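Local coordinates for protein enoyl-CoA hydratase, EchA12_1 (Mycobacterium marinum M, PDB 3QRE) that probably adds water to the double bond of enoyl-CoA thioesters in fatty acid metabolism, as a member of the crotonase family, at residues A[31-36]-A[66-71]; A[45-50]-A[55-60]; A[122-127]-A[178-183]; A[147-150]-A[154-157]. One frame throughout, in Å; residues are numbered along the deposited sequence.

How the contacts relate
From the N terminus, strand 31-35 begins contact 1, which closes only when the chain reaches the end of helix 56-71. Contact 2 is nested inside that loop: there the chain leaves strand 40-45, turns and enters the same helix. V31 packs on F45 and L58, and L32 on N46, so the two contacts join one edge of the main sheet to both ends of the helix. Further on, contact 3 spans 122-127 to 178-183 and encloses contact 4, where the end of helix 144-151 meets the strand 154-158 that follows it. I178, I181 and L182 of contact 3 pack on T147 and L150 of contact 4, while F125 reaches back to I66 of contact 1.

Contact 1: residues A[31-36]-A[66-71]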
loop_
_atom_site.group_PDB
_atom_site.type_symbol
_atom_site.label_atom_id
_atom_site.label_comp_id
_atom_site.label_asym_id
_atom_site.label_seq_id
_atom_site.Cartn_x
_atom_site.Cartn_y
_atom_site.Cartn_z
ATOM N N VAL A 31 -24.978 16.900 -16.854
ATOM C CA VAL A 31 -24.094 17.238 -15.741
ATOM C C VAL A 31 -24.370 18.675 -15.279
ATOM O O VAL A 31 -24.323 19.605 -16.082
ATOM C CB VAL A 31 -22.584 17.065 -16.149
ATOM C CG1 VAL A 31 -21.656 17.496 -15.033
ATOM C CG2 VAL A 31 -22.284 15.638 -16.543
ATOM N N LEU A 32 -24.654 18.854 -13.991
ATOM C CA LEU A 32 -24.852 20.189 -13.426
ATOM C C LEU A 32 -23.551 20.797 -12.916
ATOM O O LEU A 32 -22.654 20.087 -12.421
ATOM C CB LEU A 32 -25.863 20.147 -12.280
ATOM C CG LEU A 32 -27.194 19.461 -12.576
ATOM C CD1 LEU A 32 -27.982 19.279 -11.290
ATOM C CD2 LEU A 32 -27.995 20.260 -13.631
ATOM N N TYR A 33 -23.468 22.123 -13.019
ATOM C CA TYR A 33 -22.302 22.864 -12.597
ATOM C C TYR A 33 -22.673 24.025 -11.651
ATOM O O TYR A 33 -23.496 24.875 -11.971
ATOM C CB TYR A 33 -21.578 23.385 -13.831
ATOM C CG TYR A 33 -20.312 24.148 -13.532
ATOM C CD1 TYR A 33 -19.074 23.536 -13.686
ATOM C CD2 TYR A 33 -20.348 25.491 -13.103
ATOM C CE1 TYR A 33 -17.885 24.218 -13.426
ATOM C CE2 TYR A 33 -19.159 26.188 -12.827
ATOM C CZ TYR A 33 -17.924 25.530 -12.993
ATOM O OH TYR A 33 -16.723 26.161 -12.757
ATOM N N GLU A 34 -22.023 24.075 -10.499
ATOM C CA GLU A 34 -22.293 25.117 -9.523
ATOM C C GLU A 34 -21.010 25.544 -8.808
ATOM O O GLU A 34 -20.210 24.703 -8.400
ATOM C CB GLU A 34 -23.343 24.620 -8.529
ATOM C CG GLU A 34 -23.578 25.515 -7.329
ATOM C CD GLU A 34 -24.502 24.876 -6.293
ATOM O OE1 GLU A 34 -25.264 23.933 -6.638
ATOM O OE2 GLU A 34 -24.462 25.322 -5.123
ATOM N N ALA A 35 -20.821 26.852 -8.663
ATOM C CA ALA A 35 -19.650 27.396 -7.970
ATOM C C ALA A 35 -20.010 28.018 -6.603
ATOM O O ALA A 35 -20.897 28.875 -6.526
ATOM C CB ALA A 35 -18.962 28.416 -8.868
ATOM N N THR A 36 -19.337 27.595 -5.531
ATOM C CA THR A 36 -19.557 28.201 -4.210
ATOM C C THR A 36 -18.811 29.558 -4.103
ATOM O O THR A 36 -17.905 29.842 -4.920
ATOM C CB THR A 36 -19.153 27.266 -3.019
ATOM O OG1 THR A 36 -17.738 27.043 -3.020
ATOM C CG2 THR A 36 -19.878 25.944 -3.079
ATOM N N ILE A 66 -15.587 19.959 -16.153
ATOM C CA ILE A 66 -14.157 19.967 -15.750
ATOM C C ILE A 66 -13.333 21.054 -16.449
ATOM O O ILE A 66 -12.607 21.802 -15.790
ATOM C CB ILE A 66 -13.454 18.595 -15.987
ATOM C CG1 ILE A 66 -13.977 17.515 -15.032
ATOM C CG2 ILE A 66 -11.932 18.728 -15.883
ATOM C CD1 ILE A 66 -13.692 17.734 -13.553
ATOM N N ASP A 67 -13.440 21.141 -17.775
ATOM C CA ASP A 67 -12.748 22.189 -18.538
ATOM C C ASP A 67 -13.078 23.569 -18.006
ATOM O O ASP A 67 -12.185 24.401 -17.838
ATOM C CB ASP A 67 -13.046 22.101 -20.038
ATOM C CG ASP A 67 -12.364 20.894 -20.701
ATOM O OD1 ASP A 67 -11.640 20.151 -19.982
ATOM O OD2 ASP A 67 -12.549 20.693 -21.929
ATOM N N ARG A 68 -14.348 23.794 -17.702
ATOM C CA ARG A 68 -14.788 25.096 -17.197
ATOM C C ARG A 68 -14.199 25.441 -15.819
ATOM O O ARG A 68 -13.675 26.541 -15.620
ATOM C CB ARG A 68 -16.321 25.176 -17.210
ATOM C CG ARG A 68 -16.881 26.461 -16.647
ATOM C CD ARG A 68 -18.400 26.402 -16.644
ATOM N NE ARG A 68 -19.003 27.540 -15.946
ATOM C CZ ARG A 68 -20.315 27.678 -15.741
ATOM N NH1 ARG A 68 -21.161 26.738 -16.170
ATOM N NH2 ARG A 68 -20.782 28.745 -15.103
ATOM N N ALA A 69 -14.281 24.509 -14.873
ATOM C CA ALA A 69 -13.605 24.665 -13.572
ATOM C C ALA A 69 -12.098 24.906 -13.731
ATOM O O ALA A 69 -11.533 25.796 -13.097
ATOM C CB ALA A 69 -13.852 23.455 -12.721
ATOM N N GLU A 70 -11.459 24.088 -14.573
ATOM C CA GLU A 70 -10.027 24.159 -14.839
ATOM C C GLU A 70 -9.616 25.514 -15.419
ATOM O O GLU A 70 -8.594 26.071 -15.004
ATOM C CB GLU A 70 -9.584 22.975 -15.723
ATOM C CG GLU A 70 -8.090 22.813 -15.942
ATOM C CD GLU A 70 -7.292 22.312 -14.709
ATOM O OE1 GLU A 70 -7.848 22.200 -13.587
ATOM O OE2 GLU A 70 -6.077 22.032 -14.896
ATOM N N ALA A 71 -10.439 26.077 -16.309
ATOM C CA ALA A 71 -10.134 27.368 -16.957
ATOM C C ALA A 71 -10.458 28.614 -16.126
ATOM O O ALA A 71 -9.926 29.693 -16.401
ATOM C CB ALA A 71 -10.811 27.462 -18.339
#
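The NE atom of R68 lies over one face of the Y33 ring, 3.4 Å from Y33 CE2. It belongs to a flat stack: the guanidinium of R68 and the phenol ring of Y33 are almost parallel, with planes 13° apart and centres separated by 3.9 Å. The overlap runs along the arginine. R68 CD sits above the middle of the ring in a CH-pi contact, 3.8 Å from the Y33 centroid, and beyond it CZ and NH1 drift toward the CD2 side of the ring, NH1 reaching 3.4 Å from Y33 CD2. An unbent chain makes this possible, since R68 keeps CG anti to its N (chi1 177°) and stays extended out to NE, carrying the cationic group back across the tyrosine. A positive charge held flat against pi electrons is probably favourable here. Y33 likewise has chi1 near 180° (-178°), which lays its ring against the helix. The far end of that ring rests on the next helix residue: Y33 OH is 3.6 Å from A69 CA, and Y33 CE1 is 4.2 Å from A69 CB, ordinary packing of the phenol on backbone and methyl. The strand 31-35 is the outermost of its sheet in this chain and pairs with 40-45, while helix 56-71 packs across both, with A69 also against A41 and I78 of strands 40-45 and 77-82, and A65, one turn earlier in the helix, against Y33.

Contact 2: residues A[45-50]-A[55-60]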
loop_
_atom_site.group_PDB
_atom_site.type_symbol
_atom_site.label_atom_id
_atom_site.label_comp_id
_atom_site.label_asym_id
_atom_site.label_seq_id
_atom_site.Cartn_x
_atom_site.Cartn_y
_atom_site.Cartn_z
ATOM N N PHE A 45 -23.397 14.566 -11.557
ATOM C CA PHE A 45 -24.041 13.671 -12.530
ATOM C C PHE A 45 -25.555 13.718 -12.317
ATOM O O PHE A 45 -26.047 13.500 -11.203
ATOM C CB PHE A 45 -23.538 12.223 -12.430
ATOM C CG PHE A 45 -22.048 12.065 -12.640
ATOM C CD1 PHE A 45 -21.416 12.608 -13.759
ATOM C CD2 PHE A 45 -21.285 11.360 -11.714
ATOM C CE1 PHE A 45 -20.063 12.450 -13.953
ATOM C CE2 PHE A 45 -19.922 11.200 -11.889
ATOM C CZ PHE A 45 -19.308 11.745 -13.018
ATOM N N ASN A 46 -26.278 14.010 -13.394
ATOM C CA ASN A 46 -27.705 14.310 -13.324
ATOM C C ASN A 46 -28.559 13.414 -14.210
ATOM O O ASN A 46 -29.429 13.882 -14.935
ATOM C CB ASN A 46 -27.961 15.790 -13.661
ATOM C CG ASN A 46 -29.401 16.208 -13.397
ATOM O OD1 ASN A 46 -30.017 15.774 -12.421
ATOM N ND2 ASN A 46 -29.943 17.051 -14.267
ATOM N N ARG A 47 -28.294 12.118 -14.144
ATOM C CA ARG A 47 -29.150 11.114 -14.755
ATOM C C ARG A 47 -29.529 10.091 -13.697
ATOM O O ARG A 47 -29.244 8.905 -13.847
ATOM C CB ARG A 47 -28.421 10.438 -15.916
ATOM C CG ARG A 47 -28.134 11.364 -17.089
ATOM C CD ARG A 47 -29.450 11.888 -17.709
ATOM N NE ARG A 47 -29.216 12.503 -19.010
ATOM C CZ ARG A 47 -29.432 13.785 -19.291
ATOM N NH1 ARG A 47 -29.912 14.611 -18.362
ATOM N NH2 ARG A 47 -29.168 14.236 -20.517
ATOM N N ALA A 48 -30.174 10.563 -12.629
ATOM C CA ALA A 48 -30.500 9.715 -11.477
ATOM C C ALA A 48 -31.356 8.508 -11.840
ATOM O O ALA A 48 -31.119 7.423 -11.300
ATOM C CB ALA A 48 -31.149 10.520 -10.362
ATOM N N ASP A 49 -32.315 8.678 -12.763
ATOM C CA ASP A 49 -33.182 7.569 -13.213
ATOM C C ASP A 49 -32.387 6.310 -13.597
ATOM O O ASP A 49 -32.879 5.200 -13.398
ATOM C CB ASP A 49 -34.129 7.982 -14.355
ATOM N N ARG A 50 -31.169 6.459 -14.125
ATOM C CA ARG A 50 -30.353 5.266 -14.449
ATOM C C ARG A 50 -29.122 5.110 -13.541
ATOM O O ARG A 50 -28.088 4.592 -13.961
ATOM C CB ARG A 50 -29.955 5.236 -15.935
ATOM C CG ARG A 50 -29.358 6.547 -16.448
ATOM C CD ARG A 50 -28.307 6.314 -17.519
ATOM N NE ARG A 50 -27.857 7.592 -18.080
ATOM C CZ ARG A 50 -26.789 7.755 -18.857
ATOM N NH1 ARG A 50 -26.021 6.723 -19.173
ATOM N NH2 ARG A 50 -26.481 8.957 -19.315
ATOM N N GLY A 55 -22.355 7.347 -20.044
ATOM C CA GLY A 55 -22.896 7.462 -21.390
ATOM C C GLY A 55 -22.400 8.757 -22.004
ATOM O O GLY A 55 -21.877 9.633 -21.284
ATOM N N PRO A 56 -22.558 8.892 -23.336
ATOM C CA PRO A 56 -21.952 9.994 -24.071
ATOM C C PRO A 56 -22.449 11.353 -23.609
ATOM O O PRO A 56 -21.674 12.309 -23.616
ATOM C CB PRO A 56 -22.355 9.718 -25.527
ATOM C CG PRO A 56 -23.451 8.739 -25.461
ATOM C CD PRO A 56 -23.227 7.935 -24.237
ATOM N N ASP A 57 -23.714 11.431 -23.203
ATOM C CA ASP A 57 -24.259 12.665 -22.614
ATOM C C ASP A 57 -23.523 13.029 -21.325
ATOM O O ASP A 57 -23.151 14.185 -21.112
ATOM C CB ASP A 57 -25.789 12.589 -22.374
ATOM C CG ASP A 57 -26.208 11.394 -21.477
ATOM O OD1 ASP A 57 -27.321 11.424 -20.907
ATOM O OD2 ASP A 57 -25.445 10.410 -21.358
ATOM N N LEU A 58 -23.309 12.020 -20.489
ATOM C CA LEU A 58 -22.676 12.194 -19.197
ATOM C C LEU A 58 -21.202 12.540 -19.367
ATOM O O LEU A 58 -20.694 13.404 -18.670
ATOM C CB LEU A 58 -22.833 10.934 -18.365
ATOM C CG LEU A 58 -22.923 11.265 -16.879
ATOM C CD1 LEU A 58 -24.316 11.871 -16.545
ATOM C CD2 LEU A 58 -22.645 10.031 -16.064
ATOM N N ALA A 59 -20.549 11.881 -20.321
ATOM C CA ALA A 59 -19.169 12.150 -20.650
ATOM C C ALA A 59 -18.975 13.595 -21.101
ATOM O O ALA A 59 -18.172 14.333 -20.489
ATOM C CB ALA A 59 -18.639 11.157 -21.711
ATOM N N ALA A 60 -19.717 14.006 -22.133
ATOM C CA ALA A 60 -19.623 15.369 -22.662
ATOM C C ALA A 60 -19.915 16.449 -21.609
ATOM O O ALA A 60 -19.279 17.521 -21.591
ATOM C CB ALA A 60 -20.510 15.548 -23.902
#
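F45, R47 and R50 meet the first turn of helix 56-71, and the charged members of the set build a salt-bridge network on D57, just past the N-cap residue G55, where the chain passes from a strand to a helix of the crotonase fold. F45, at the end of strand 40-45, starts the apolar part: its CD1 meets L58 CD2 at 3.7 Å, the two side chains crossing at about a right angle. The amide of N46 turns away to the backbone oxygen of D29. R47 then bends at chi2 (-62°), so that its aliphatic CG passes L58 CD1 while NE comes back to the carboxylate; NE to D57 OD1 is 2.9 Å, met nearly end-on to the C-O bond, and NH2 adds a weak bond to the same oxygen. R47 NH1 is taken by the backbone oxygen of Q28. After the 3-10 turn at 48-49, R50 also comes head-on toward D57, its guanidinium 17° from the carboxylate plane. R47 bonds to OD1 and R50 to OD2, though R50 NH2 lies near OD1 too. D57 OD2 receives R50 NH2 at 2.7 Å, a weak bond by its angle, and also a weak one from its neighbour's backbone, L58 N, at 2.8 Å.

Contact 3: residues A[122-127]-A[178-183]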
loop_
_atom_site.group_PDB
_atom_site.type_symbol
_atom_site.label_atom_id
_atom_site.label_comp_id
_atom_site.label_asym_id
_atom_site.label_seq_id
_atom_site.Cartn_x
_atom_site.Cartn_y
_atom_site.Cartn_z
ATOM N N PRO A 122 -8.344 10.242 -22.237
ATOM C CA PRO A 122 -7.909 9.059 -21.452
ATOM C C PRO A 122 -8.595 8.920 -20.070
ATOM O O PRO A 122 -9.009 9.902 -19.469
ATOM C CB PRO A 122 -6.378 9.225 -21.346
ATOM C CG PRO A 122 -6.101 10.680 -21.584
ATOM C CD PRO A 122 -7.240 11.205 -22.482
ATOM N N PRO A 123 -8.744 7.686 -19.581
ATOM C CA PRO A 123 -9.405 7.403 -18.294
ATOM C C PRO A 123 -8.920 8.267 -17.100
ATOM O O PRO A 123 -9.729 8.627 -16.208
ATOM C CB PRO A 123 -9.035 5.935 -18.045
ATOM C CG PRO A 123 -8.849 5.339 -19.470
ATOM C CD PRO A 123 -8.258 6.460 -20.265
ATOM N N HIS A 124 -7.626 8.611 -17.115
ATOM C CA HIS A 124 -6.962 9.240 -15.976
ATOM C C HIS A 124 -6.688 10.740 -16.162
ATOM O O HIS A 124 -5.825 11.309 -15.495
ATOM C CB HIS A 124 -5.634 8.527 -15.713
ATOM C CG HIS A 124 -4.637 8.720 -16.798
ATOM N ND1 HIS A 124 -4.978 8.644 -18.133
ATOM C CD2 HIS A 124 -3.307 8.971 -16.761
ATOM C CE1 HIS A 124 -3.901 8.833 -18.874
ATOM N NE2 HIS A 124 -2.874 9.042 -18.069
ATOM N N PHE A 125 -7.422 11.382 -17.059
ATOM C CA PHE A 125 -7.127 12.779 -17.366
ATOM C C PHE A 125 -7.327 13.709 -16.148
ATOM O O PHE A 125 -6.648 14.720 -16.011
ATOM C CB PHE A 125 -7.936 13.247 -18.592
ATOM C CG PHE A 125 -9.189 13.961 -18.242
ATOM C CD1 PHE A 125 -9.231 15.366 -18.259
ATOM C CD2 PHE A 125 -10.319 13.253 -17.891
ATOM C CE1 PHE A 125 -10.402 16.049 -17.909
ATOM C CE2 PHE A 125 -11.488 13.916 -17.558
ATOM C CZ PHE A 125 -11.528 15.329 -17.550
ATOM N N VAL A 126 -8.239 13.346 -15.252
ATOM C CA VAL A 126 -8.405 14.064 -13.972
ATOM C C VAL A 126 -7.115 14.161 -13.143
ATOM O O VAL A 126 -6.871 15.187 -12.457
ATOM C CB VAL A 126 -9.599 13.503 -13.174
ATOM C CG1 VAL A 126 -9.516 13.853 -11.733
ATOM C CG2 VAL A 126 -10.909 14.046 -13.754
ATOM N N THR A 127 -6.273 13.130 -13.235
ATOM C CA THR A 127 -4.994 13.142 -12.543
ATOM C C THR A 127 -4.020 14.152 -13.124
ATOM O O THR A 127 -3.019 14.453 -12.501
ATOM C CB THR A 127 -4.287 11.755 -12.509
ATOM O OG1 THR A 127 -3.675 11.485 -13.778
ATOM C CG2 THR A 127 -5.241 10.612 -12.117
ATOM N N ILE A 178 -8.861 1.018 -14.943
ATOM C CA ILE A 178 -8.954 0.385 -13.623
ATOM C C ILE A 178 -7.768 -0.568 -13.315
ATOM O O ILE A 178 -7.333 -0.689 -12.162
ATOM C CB ILE A 178 -10.272 -0.414 -13.500
ATOM C CG1 ILE A 178 -10.560 -0.781 -12.044
ATOM C CG2 ILE A 178 -10.219 -1.708 -14.397
ATOM C CD1 ILE A 178 -10.861 0.416 -11.154
ATOM N N SER A 179 -7.227 -1.241 -14.323
ATOM C CA SER A 179 -6.162 -2.212 -14.031
ATOM C C SER A 179 -4.847 -1.480 -13.755
ATOM O O SER A 179 -3.900 -2.065 -13.247
ATOM C CB SER A 179 -6.002 -3.203 -15.164
ATOM O OG SER A 179 -5.403 -2.536 -16.258
ATOM N N TRP A 180 -4.827 -0.189 -14.074
ATOM C CA TRP A 180 -3.729 0.710 -13.742
ATOM C C TRP A 180 -3.933 1.321 -12.336
ATOM O O TRP A 180 -3.107 1.103 -11.437
ATOM C CB TRP A 180 -3.643 1.808 -14.808
ATOM C CG TRP A 180 -2.566 2.817 -14.597
ATOM C CD1 TRP A 180 -1.218 2.633 -14.816
ATOM C CD2 TRP A 180 -2.717 4.191 -14.168
ATOM N NE1 TRP A 180 -0.535 3.800 -14.540
ATOM C CE2 TRP A 180 -1.424 4.768 -14.149
ATOM C CE3 TRP A 180 -3.811 4.980 -13.795
ATOM C CZ2 TRP A 180 -1.197 6.101 -13.777
ATOM C CZ3 TRP A 180 -3.581 6.316 -13.422
ATOM C CH2 TRP A 180 -2.287 6.856 -13.431
ATOM N N ILE A 181 -5.029 2.069 -12.142
ATOM C CA ILE A 181 -5.242 2.792 -10.887
ATOM C C ILE A 181 -5.469 1.888 -9.661
ATOM O O ILE A 181 -4.885 2.110 -8.599
ATOM C CB ILE A 181 -6.370 3.898 -11.039
ATOM C CG1 ILE A 181 -6.353 4.885 -9.847
ATOM C CG2 ILE A 181 -7.776 3.280 -11.367
ATOM C CD1 ILE A 181 -4.962 5.590 -9.695
ATOM N N LEU A 182 -6.295 0.852 -9.794
ATOM C CA LEU A 182 -6.631 -0.001 -8.647
ATOM C C LEU A 182 -5.429 -0.574 -7.899
ATOM O O LEU A 182 -5.330 -0.361 -6.676
ATOM C CB LEU A 182 -7.618 -1.113 -9.026
ATOM C CG LEU A 182 -8.284 -1.880 -7.869
ATOM C CD1 LEU A 182 -8.781 -0.916 -6.751
ATOM C CD2 LEU A 182 -9.422 -2.800 -8.394
ATOM N N PRO A 183 -4.521 -1.312 -8.599
ATOM C CA PRO A 183 -3.405 -1.831 -7.812
ATOM C C PRO A 183 -2.461 -0.734 -7.275
ATOM O O PRO A 183 -1.854 -0.920 -6.210
ATOM C CB PRO A 183 -2.680 -2.798 -8.780
ATOM C CG PRO A 183 -3.073 -2.367 -10.134
ATOM C CD PRO A 183 -4.442 -1.731 -10.013
#
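Aromatic contact carries this pair: H124 turns the edge of its imidazole toward the face of the W180 six-membered ring in a T-shaped arrangement, with centroids 5.3 Å apart and planes at 72°. The nearest ring atoms are H124 CD2 and W180 CH2, 4.1 Å apart. F176 joins the cluster, its ring stacked with that of H124 and edge-to-face with that of W180. The indole reaches across because W180 CG stands opposite the backbone N (chi1 180°), which projects the benzo end from helix 178-185 toward the 122-127 turn.

Apolar packing is narrower. The methylene of H124 is the closest part of its side chain to the indole, CB lying 3.8 Å from W180 CZ3, so the histidine touches tryptophan with its root as well as its ring.

Hydrogen bonding lies within 122-127 and probably helps hold the turn that carries H124. F125 N bonds to P122 O across a type I turn, and H124 O is then gripped twice by T127, from its N at 2.9 Å and from its OG1 at 2.8 Å, the hydroxyl donating in the carbonyl plane. The remote nitrogen of the imidazole, NE2, has a weak bond to T253 O.

H124 and W180 are buried beside helix 144-151, whose M151 packs on both H124 and I181. On the other flanks F125 and V126 rest on helix 56-71, and W188 of the third subunit meets the W180 ring, so the cluster lies close to a trimer interface.

Contact 4: residues A[147-150]-A[154-157]; sequences TQAL and VRFA
Segment 147-150 of helix 144-151 and segment 154-157 of strand 154-158 are separated by three residues, and A149 and R155 are their nearest pair, with CA atoms 7.1 Å apart; the carbonyls at the helix end thereby come within the span of a strand side chain. R155 is directed toward them. Its chain folds at chi3 (-67°) past A149 O, to which CD comes within 3.3 Å, and NH1 then donates to that oxygen at 3.0 Å. The bond is fairly straight at 151°, although the nitrogen stands 22° from the carbonyl plane. NH1 also bonds to C152 O, so one nitrogen serves two carbonyls at the end of the helix, while NE goes to the backbone oxygen of L211. Several carbonyl oxygens round a buried guanidinium, at the negative end of a helix dipole, would probably help to keep it charged. L150 crosses the arginine at about a right angle, its CD2 resting 3.8 Å from R155 NE, and A149 CB lies 4.2 Å from R155 CD. Since strand 154-158 runs parallel to its neighbour 133-137 and helix 144-151 lies between them in the chain, this is the return of a beta-alpha-beta crossover in the core of the crotonase fold.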
loop_
_atom_site.group_PDB
_atom_site.type_symbol
_atom_site.label_atom_id
_atom_site.label_comp_id
_atom_site.label_asym_id
_atom_site.label_seq_id
_atom_site.Cartn_x
_atom_site.Cartn_y
_atom_site.Cartn_z
ATOM N N THR A 147 -13.761 3.460 -11.630
ATOM C CA THR A 147 -12.580 4.023 -12.275
ATOM C C THR A 147 -12.521 5.549 -12.145
ATOM O O THR A 147 -11.494 6.086 -11.701
ATOM C CB THR A 147 -12.459 3.557 -13.726
ATOM O OG1 THR A 147 -12.502 2.134 -13.731
ATOM C CG2 THR A 147 -11.133 4.004 -14.336
ATOM N N GLN A 148 -13.609 6.242 -12.487
ATOM C CA GLN A 148 -13.628 7.694 -12.361
ATOM C C GLN A 148 -13.415 8.203 -10.926
ATOM O O GLN A 148 -12.718 9.200 -10.743
ATOM C CB GLN A 148 -14.912 8.315 -12.921
ATOM C CG GLN A 148 -14.761 8.853 -14.347
ATOM C CD GLN A 148 -13.704 9.972 -14.536
ATOM O OE1 GLN A 148 -13.042 10.475 -13.598
ATOM N NE2 GLN A 148 -13.540 10.348 -15.784
ATOM N N ALA A 149 -14.039 7.540 -9.945
ATOM C CA ALA A 149 -13.880 7.894 -8.530
ATOM C C ALA A 149 -12.428 7.776 -8.143
ATOM O O ALA A 149 -11.883 8.692 -7.542
ATOM C CB ALA A 149 -14.757 7.009 -7.619
ATOM N N LEU A 150 -11.790 6.668 -8.551
ATOM C CA LEU A 150 -10.402 6.395 -8.169
ATOM C C LEU A 150 -9.401 7.302 -8.847
ATOM O O LEU A 150 -8.282 7.444 -8.349
ATOM C CB LEU A 150 -10.044 4.928 -8.430
ATOM C CG LEU A 150 -10.823 3.845 -7.669
ATOM C CD1 LEU A 150 -10.172 2.494 -7.910
ATOM C CD2 LEU A 150 -10.911 4.134 -6.156
ATOM N N VAL A 154 -9.138 12.765 -3.961
ATOM C CA VAL A 154 -9.616 12.368 -2.630
ATOM C C VAL A 154 -11.062 11.929 -2.724
ATOM O O VAL A 154 -11.857 12.536 -3.468
ATOM C CB VAL A 154 -9.463 13.516 -1.593
ATOM C CG1 VAL A 154 -9.881 13.057 -0.221
ATOM C CG2 VAL A 154 -8.012 14.021 -1.543
ATOM N N ARG A 155 -11.391 10.862 -1.989
ATOM C CA ARG A 155 -12.738 10.297 -1.971
ATOM C C ARG A 155 -13.379 10.262 -0.566
ATOM O O ARG A 155 -12.791 9.746 0.398
ATOM C CB ARG A 155 -12.720 8.883 -2.553
ATOM C CG ARG A 155 -12.530 8.802 -4.086
ATOM C CD ARG A 155 -11.943 7.434 -4.509
ATOM N NE ARG A 155 -10.565 7.257 -4.016
ATOM C CZ ARG A 155 -9.510 7.908 -4.497
ATOM N NH1 ARG A 155 -9.634 8.757 -5.515
ATOM N NH2 ARG A 155 -8.325 7.707 -3.972
ATOM N N PHE A 156 -14.598 10.798 -0.473
ATOM C CA PHE A 156 -15.467 10.591 0.674
ATOM C C PHE A 156 -16.608 9.705 0.223
ATOM O O PHE A 156 -17.037 9.781 -0.935
ATOM C CB PHE A 156 -16.008 11.911 1.204
ATOM C CG PHE A 156 -14.968 12.751 1.871
ATOM C CD1 PHE A 156 -14.692 12.586 3.215
ATOM C CD2 PHE A 156 -14.239 13.683 1.141
ATOM C CE1 PHE A 156 -13.721 13.347 3.844
ATOM C CE2 PHE A 156 -13.239 14.468 1.757
ATOM C CZ PHE A 156 -12.979 14.295 3.117
ATOM N N ALA A 157 -17.087 8.850 1.118
ATOM C CA ALA A 157 -18.178 7.972 0.770
ATOM C C ALA A 157 -19.252 7.997 1.844
ATOM O O ALA A 157 -18.945 8.084 3.045
ATOM C CB ALA A 157 -17.672 6.574 0.568
#